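PhiAB6 tailspike (Unidentified phage, PDB 5JS4) probably binds and fragments the exopolysaccharide of its host Acinetobacter baumannii, acting as a trimeric beta-helical phage tailspike. Local coordinates at residues Y394-P405 and Q421-R432. Numbering follows the deposited sequence.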
ATOM      1  N   TYR A 394      -3.950 -19.449  20.395  1.00 13.67           N
ATOM      2  CA  TYR A 394      -3.409 -20.509  21.262  1.00 14.35           C
ATOM      3  C   TYR A 394      -2.708 -21.673  20.550  1.00 14.91           C
ATOM      4  O   TYR A 394      -2.582 -22.752  21.133  1.00 16.22           O
ATOM      5  CB  TYR A 394      -4.491 -21.084  22.200  1.00 15.37           C
ATOM      6  CG  TYR A 394      -5.460 -20.086  22.806  1.00 16.05           C
ATOM      7  CD1 TYR A 394      -5.045 -18.820  23.209  1.00 16.83           C
ATOM      8  CD2 TYR A 394      -6.795 -20.426  22.994  1.00 16.15           C
ATOM      9  CE1 TYR A 394      -5.939 -17.918  23.766  1.00 18.22           C
ATOM     10  CE2 TYR A 394      -7.695 -19.536  23.553  1.00 17.04           C
ATOM     11  CZ  TYR A 394      -7.266 -18.283  23.935  1.00 17.28           C
ATOM     12  OH  TYR A 394      -8.165 -17.399  24.485  1.00 19.51           O
ATOM     13  N   SER A 395      -2.229 -21.475  19.322  1.00 14.90           N
ATOM     14  CA  SER A 395      -1.449 -22.529  18.658  1.00 15.02           C
ATOM     15  C   SER A 395      -0.201 -22.838  19.481  1.00 16.05           C
ATOM     16  O   SER A 395       0.358 -21.956  20.129  1.00 16.65           O
ATOM     17  CB  SER A 395      -1.056 -22.147  17.229  1.00 15.73           C
ATOM     18  OG  SER A 395      -0.252 -20.985  17.206  1.00 16.15           O
ATOM     19  N   GLN A 396       0.223 -24.095  19.462  1.00 16.17           N
ATOM     20  CA  GLN A 396       1.367 -24.519  20.266  1.00 17.17           C
ATOM     21  C   GLN A 396       2.687 -24.392  19.506  1.00 18.08           C
ATOM     22  O   GLN A 396       3.743 -24.251  20.119  1.00 20.62           O
ATOM     23  CB  GLN A 396       1.155 -25.951  20.754  1.00 18.53           C
ATOM     24  CG  GLN A 396      -0.011 -26.075  21.727  1.00 19.82           C
ATOM     25  CD  GLN A 396      -0.931 -27.246  21.430  1.00 19.48           C
ATOM     26  OE1 GLN A 396      -0.565 -28.181  20.718  1.00 20.34           O
ATOM     27  NE2 GLN A 396      -2.144 -27.193  21.972  1.00 20.86           N
ATOM     28  N   ASN A 397       2.623 -24.438  18.177  1.00 16.88           N
ATOM     29  CA  ASN A 397       3.817 -24.337  17.339  1.00 16.50           C
ATOM     30  C   ASN A 397       3.719 -23.205  16.320  1.00 16.36           C
ATOM     31  O   ASN A 397       4.615 -22.364  16.231  1.00 16.56           O
ATOM     32  CB  ASN A 397       4.066 -25.660  16.614  1.00 17.26           C
ATOM     33  CG  ASN A 397       5.353 -25.654  15.811  1.00 17.89           C
ATOM     34  OD1 ASN A 397       5.334 -25.766  14.583  1.00 19.83           O
ATOM     35  ND2 ASN A 397       6.479 -25.510  16.498  1.00 18.14           N
ATOM     36  N   ALA A 398       2.640 -23.199  15.544  1.00 15.67           N
ATOM     37  CA  ALA A 398       2.447 -22.178  14.516  1.00 14.75           C
ATOM     38  C   ALA A 398       0.982 -22.034  14.127  1.00 14.16           C
ATOM     39  O   ALA A 398       0.228 -23.004  14.134  1.00 14.73           O
ATOM     40  CB  ALA A 398       3.281 -22.500  13.285  1.00 15.60           C
ATOM     41  N   GLY A 399       0.584 -20.812  13.788  1.00 14.62           N
ATOM     42  CA  GLY A 399      -0.728 -20.581  13.199  1.00 13.90           C
ATOM     43  C   GLY A 399      -0.776 -21.160  11.795  1.00 13.48           C
ATOM     44  O   GLY A 399      -1.729 -21.844  11.425  1.00 13.56           O
ATOM     45  N   ILE A 400       0.266 -20.875  11.017  1.00 13.04           N
ATOM     46  CA  ILE A 400       0.389 -21.357   9.644  1.00 13.09           C
ATOM     47  C   ILE A 400       1.793 -21.922   9.448  1.00 13.40           C
ATOM     48  O   ILE A 400       2.781 -21.241   9.721  1.00 12.97           O
ATOM     49  CB  ILE A 400       0.142 -20.225   8.624  1.00 13.59           C
ATOM     50  CG1 ILE A 400      -1.229 -19.580   8.860  1.00 13.80           C
ATOM     51  CG2 ILE A 400       0.239 -20.758   7.200  1.00 13.97           C
ATOM     52  CD1 ILE A 400      -1.439 -18.272   8.125  1.00 13.77           C
ATOM     53  N   TYR A 401       1.871 -23.164   8.974  1.00 13.63           N
ATOM     54  CA  TYR A 401       3.145 -23.849   8.769  1.00 13.96           C
ATOM     55  C   TYR A 401       3.260 -24.368   7.339  1.00 14.05           C
ATOM     56  O   TYR A 401       2.373 -25.073   6.859  1.00 15.87           O
ATOM     57  CB  TYR A 401       3.287 -25.014   9.754  1.00 14.63           C
ATOM     58  CG  TYR A 401       4.502 -25.884   9.499  1.00 15.79           C
ATOM     59  CD1 TYR A 401       5.770 -25.324   9.376  1.00 16.90           C
ATOM     60  CD2 TYR A 401       4.384 -27.269   9.387  1.00 17.17           C
ATOM     61  CE1 TYR A 401       6.884 -26.114   9.144  1.00 17.53           C
ATOM     62  CE2 TYR A 401       5.495 -28.067   9.158  1.00 17.82           C
ATOM     63  CZ  TYR A 401       6.742 -27.483   9.037  1.00 17.65           C
ATOM     64  OH  TYR A 401       7.851 -28.266   8.808  1.00 19.34           O
ATOM     65  N   CYS A 402       4.358 -24.013   6.671  1.00 14.59           N
ATOM     66  CA  CYS A 402       4.657 -24.499   5.324  1.00 15.11           C
ATOM     67  C   CYS A 402       6.073 -25.068   5.275  1.00 15.32           C
ATOM     68  O   CYS A 402       7.056 -24.326   5.301  1.00 14.67           O
ATOM     69  CB  CYS A 402       4.499 -23.374   4.296  1.00 15.51           C
ATOM     70  SG  CYS A 402       4.887 -23.850   2.597  1.00 17.88           S
ATOM     71  N   GLU A 403       6.162 -26.393   5.201  1.00 15.79           N
ATOM     72  CA  GLU A 403       7.442 -27.098   5.169  1.00 15.95           C
ATOM     73  C   GLU A 403       8.137 -26.956   3.814  1.00 15.59           C
ATOM     74  O   GLU A 403       9.353 -26.746   3.757  1.00 15.98           O
ATOM     75  CB  GLU A 403       7.217 -28.583   5.484  1.00 16.56           C
ATOM     76  CG  GLU A 403       8.491 -29.418   5.559  1.00 18.26           C
ATOM     77  CD  GLU A 403       8.227 -30.902   5.761  1.00 21.43           C
ATOM     78  OE1 GLU A 403       7.050 -31.321   5.768  1.00 23.61           O
ATOM     79  OE2 GLU A 403       9.208 -31.660   5.909  1.00 25.91           O
ATOM     80  N   ASP A 404       7.359 -27.082   2.738  1.00 15.53           N
ATOM     81  CA  ASP A 404       7.875 -27.098   1.363  1.00 16.33           C
ATOM     82  C   ASP A 404       9.022 -28.108   1.233  1.00 17.65           C
ATOM     83  O   ASP A 404      10.132 -27.744   0.855  1.00 17.54           O
ATOM     84  CB  ASP A 404       8.321 -25.687   0.937  1.00 16.38           C
ATOM     85  CG  ASP A 404       8.616 -25.578  -0.561  1.00 15.89           C
ATOM     86  OD1 ASP A 404       8.322 -26.524  -1.324  1.00 16.51           O
ATOM     87  OD2 ASP A 404       9.144 -24.530  -0.984  1.00 16.00           O
ATOM     88  N   PRO A 405       8.748 -29.388   1.543  1.00 18.17           N
ATOM     89  CA  PRO A 405       9.820 -30.391   1.610  1.00 18.10           C
ATOM     90  C   PRO A 405      10.631 -30.565   0.321  1.00 18.61           C
ATOM     91  O   PRO A 405      11.807 -30.929   0.391  1.00 22.20           O
ATOM     92  CB  PRO A 405       9.073 -31.686   1.959  1.00 17.99           C
ATOM     93  CG  PRO A 405       7.662 -31.448   1.553  1.00 17.45           C
ATOM     94  CD  PRO A 405       7.423 -29.986   1.789  1.00 17.27           C
ATOM     95  N   GLN A 421      -3.055 -14.716  18.427  1.00 13.25           N
ATOM     96  CA  GLN A 421      -3.042 -14.401  19.861  1.00 14.16           C
ATOM     97  C   GLN A 421      -2.656 -15.589  20.735  1.00 14.76           C
ATOM     98  O   GLN A 421      -3.175 -16.696  20.569  1.00 14.46           O
ATOM     99  CB  GLN A 421      -4.395 -13.848  20.322  1.00 15.66           C
ATOM    100  CG  GLN A 421      -4.369 -13.321  21.756  1.00 16.52           C
ATOM    101  CD  GLN A 421      -5.620 -12.550  22.151  1.00 19.64           C
ATOM    102  OE1 GLN A 421      -6.142 -11.743  21.379  1.00 21.94           O
ATOM    103  NE2 GLN A 421      -6.097 -12.781  23.368  1.00 22.09           N
ATOM    104  N   LEU A 422      -1.743 -15.330  21.671  1.00 15.32           N
ATOM    105  CA  LEU A 422      -1.401 -16.261  22.755  1.00 16.08           C
ATOM    106  C   LEU A 422      -0.923 -17.640  22.281  1.00 15.79           C
ATOM    107  O   LEU A 422      -1.206 -18.665  22.909  1.00 17.01           O
ATOM    108  CB  LEU A 422      -2.565 -16.365  23.753  1.00 16.93           C
ATOM    109  CG  LEU A 422      -2.659 -15.185  24.727  1.00 17.83           C
ATOM    110  CD1 LEU A 422      -4.014 -15.142  25.415  1.00 19.21           C
ATOM    111  CD2 LEU A 422      -1.536 -15.235  25.756  1.00 17.68           C
ATOM    112  N   GLY A 423      -0.177 -17.649  21.179  1.00 15.86           N
ATOM    113  CA  GLY A 423       0.473 -18.859  20.693  1.00 15.85           C
ATOM    114  C   GLY A 423       1.790 -19.103  21.408  1.00 16.21           C
ATOM    115  O   GLY A 423       2.523 -18.158  21.713  1.00 16.44           O
ATOM    116  N   ASP A 424       2.097 -20.373  21.665  1.00 16.70           N
ATOM    117  CA  ASP A 424       3.350 -20.755  22.325  1.00 16.85           C
ATOM    118  C   ASP A 424       4.548 -20.672  21.386  1.00 16.47           C
ATOM    119  O   ASP A 424       5.691 -20.680  21.841  1.00 16.69           O
ATOM    120  CB  ASP A 424       3.268 -22.187  22.867  1.00 17.74           C
ATOM    121  CG  ASP A 424       2.142 -22.381  23.855  1.00 19.66           C
ATOM    122  OD1 ASP A 424       1.967 -21.522  24.746  1.00 20.61           O
ATOM    123  OD2 ASP A 424       1.430 -23.401  23.742  1.00 22.65           O
ATOM    124  N   GLY A 425       4.289 -20.624  20.079  1.00 16.06           N
ATOM    125  CA  GLY A 425       5.345 -20.580  19.076  1.00 15.30           C
ATOM    126  C   GLY A 425       5.234 -19.351  18.195  1.00 15.22           C
ATOM    127  O   GLY A 425       5.061 -18.238  18.693  1.00 15.69           O
ATOM    128  N   HIS A 426       5.326 -19.564  16.885  1.00 14.34           N
ATOM    129  CA  HIS A 426       5.292 -18.477  15.907  1.00 14.31           C
ATOM    130  C   HIS A 426       3.899 -18.264  15.329  1.00 13.78           C
ATOM    131  O   HIS A 426       3.020 -19.116  15.447  1.00 14.11           O
ATOM    132  CB  HIS A 426       6.259 -18.776  14.758  1.00 15.70           C
ATOM    133  CG  HIS A 426       7.694 -18.535  15.097  1.00 17.47           C
ATOM    134  ND1 HIS A 426       8.405 -19.349  15.952  1.00 19.00           N
ATOM    135  CD2 HIS A 426       8.556 -17.575  14.687  1.00 18.26           C
ATOM    136  CE1 HIS A 426       9.641 -18.897  16.059  1.00 20.23           C
ATOM    137  NE2 HIS A 426       9.759 -17.821  15.303  1.00 19.33           N
ATOM    138  N   ALA A 427       3.712 -17.114  14.691  1.00 13.25           N
ATOM    139  CA  ALA A 427       2.517 -16.879  13.892  1.00 12.69           C
ATOM    140  C   ALA A 427       2.580 -17.736  12.631  1.00 12.41           C
ATOM    141  O   ALA A 427       1.664 -18.509  12.351  1.00 12.55           O
ATOM    142  CB  ALA A 427       2.400 -15.408  13.531  1.00 13.01           C
ATOM    143  N   MET A 428       3.670 -17.585  11.879  1.00 12.30           N
ATOM    144  CA  MET A 428       3.875 -18.323  10.632  1.00 12.75           C
ATOM    145  C   MET A 428       5.302 -18.848  10.545  1.00 13.15           C
ATOM    146  O   MET A 428       6.250 -18.127  10.855  1.00 13.61           O
ATOM    147  CB  MET A 428       3.608 -17.424   9.426  1.00 13.62           C
ATOM    148  CG  MET A 428       2.225 -16.801   9.409  1.00 13.82           C
ATOM    149  SD  MET A 428       1.921 -15.820   7.931  1.00 15.54           S
ATOM    150  CE  MET A 428       1.820 -17.080   6.666  1.00 16.19           C
ATOM    151  N   ILE A 429       5.444 -20.101  10.114  1.00 13.73           N
ATOM    152  CA  ILE A 429       6.752 -20.700   9.875  1.00 13.80           C
ATOM    153  C   ILE A 429       6.819 -21.253   8.458  1.00 13.64           C
ATOM    154  O   ILE A 429       6.052 -22.145   8.093  1.00 14.22           O
ATOM    155  CB  ILE A 429       7.057 -21.843  10.868  1.00 14.94           C
ATOM    156  CG1 ILE A 429       7.052 -21.323  12.306  1.00 16.00           C
ATOM    157  CG2 ILE A 429       8.406 -22.484  10.544  1.00 15.30           C
ATOM    158  CD1 ILE A 429       7.131 -22.410  13.361  1.00 17.09           C
ATOM    159  N   PHE A 430       7.737 -20.697   7.674  1.00 13.46           N
ATOM    160  CA  PHE A 430       8.142 -21.255   6.394  1.00 13.82           C
ATOM    161  C   PHE A 430       9.526 -21.859   6.594  1.00 14.64           C
ATOM    162  O   PHE A 430      10.471 -21.140   6.900  1.00 14.88           O
ATOM    163  CB  PHE A 430       8.223 -20.157   5.330  1.00 14.57           C
ATOM    164  CG  PHE A 430       6.901 -19.510   5.016  1.00 15.01           C
ATOM    165  CD1 PHE A 430       6.083 -20.025   4.019  1.00 16.39           C
ATOM    166  CD2 PHE A 430       6.486 -18.373   5.698  1.00 16.24           C
ATOM    167  CE1 PHE A 430       4.869 -19.429   3.715  1.00 17.48           C
ATOM    168  CE2 PHE A 430       5.273 -17.772   5.401  1.00 17.03           C
ATOM    169  CZ  PHE A 430       4.463 -18.301   4.408  1.00 17.71           C
ATOM    170  N   ASP A 431       9.658 -23.173   6.437  1.00 14.81           N
ATOM    171  CA  ASP A 431      10.975 -23.806   6.579  1.00 15.10           C
ATOM    172  C   ASP A 431      11.932 -23.363   5.472  1.00 15.18           C
ATOM    173  O   ASP A 431      13.149 -23.410   5.648  1.00 16.05           O
ATOM    174  CB  ASP A 431      10.864 -25.335   6.577  1.00 16.03           C
ATOM    175  CG  ASP A 431      10.297 -25.893   7.871  1.00 16.63           C
ATOM    176  OD1 ASP A 431      10.211 -25.159   8.879  1.00 16.67           O
ATOM    177  OD2 ASP A 431       9.929 -27.084   7.875  1.00 18.29           O
ATOM    178  N   ARG A 432      11.387 -22.944   4.332  1.00 14.76           N
ATOM    179  CA  ARG A 432      12.212 -22.559   3.195  1.00 15.24           C
ATOM    180  C   ARG A 432      11.841 -21.166   2.659  1.00 14.83           C
ATOM    181  O   ARG A 432      11.767 -20.218   3.445  1.00 15.46           O
ATOM    182  CB  ARG A 432      12.186 -23.669   2.139  1.00 15.55           C
ATOM    183  CG  ARG A 432      12.773 -24.974   2.668  1.00 16.09           C
ATOM    184  CD  ARG A 432      12.776 -26.076   1.626  1.00 16.78           C
ATOM    185  NE  ARG A 432      13.543 -27.237   2.074  1.00 18.12           N
ATOM    186  CZ  ARG A 432      13.135 -28.127   2.980  1.00 18.46           C
ATOM    187  NH1 ARG A 432      13.933 -29.140   3.306  1.00 21.77           N
ATOM    188  NH2 ARG A 432      11.945 -28.024   3.571  1.00 15.05           N
TER
HETATM  189  O   HOH W   1      -1.195 -22.396  23.669  1.00 27.39           O
HETATM  190  O   HOH W   2       2.295 -20.395  18.008  1.00 16.59           O
HETATM  191  O   HOH W   3       6.436 -23.772  20.614  1.00 32.17           O
HETATM  192  O   HOH W   4       7.570 -22.156  16.966  1.00 32.00           O
HETATM  193  O   HOH W   5       8.629 -22.912   3.346  1.00 16.07           O
HETATM  194  O   HOH W   6      11.685 -30.661   4.910  1.00 32.31           O
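Ile-400 to Cys-402 pair in parallel with Met-428 to Phe-430 in a regular backbone ladder: Ile-400 O accepts from Ile-429 N, and Ile-429 O receives Cys-402 N at 2.9 Å in an almost straight bond (173°). The ladder continues with Asp-431 N to Cys-402 O, and at the corner itself Ile-400 N donates to Ala-427 O. Further back, Ser-395 O takes Asp-424 N and Gln-421 O takes Tyr-394 N, so the two segments remain paired before the bend, although the register slips by one residue near Tyr-394.

Apolar side chains of neighbouring rungs pack together on both faces. On the buried face Ile-400 and Met-428 run side by side, Ile-400 CD1 3.8 Å from Met-428 CE, because the methionine bends at its last torsion (chi3 70°). Cys-402 CB rests 3.7 Å from Phe-430 CD1. The opposite face carries Ala-398, whose CB meets Ile-429 CD1, and Tyr-401, whose CD1 lies 4.0 Å from Ile-429 CB.

Polar groups reach diagonally between rungs. The Tyr-401 hydroxyl donates to Asp-431 OD2 at 2.6 Å, two residues past its partner Ile-429, approaching on the syn side but 31° out of the carboxylate plane. Arg-432 extends from CG to NE and turns its NH2 to Glu-403 O (2.9 Å), which lies in the guanidinium plane; a water links NH2 to Glu-403 OE2. Another water bridges Ser-395 OG, Gly-425 N and His-426 O, while Asp-424 OD1 forms a salt bridge with Lys-470.

At the far end Leu-422 CB sits 3.5 Å from Tyr-394 CD1 at the ring edge, flanking a tyrosine that lines a pocket holding a malonic acid, probably from crystallisation. Successive parallel strands turning the same corner are the hallmark of the right-handed beta-helix of pectate lyase-like tailspikes.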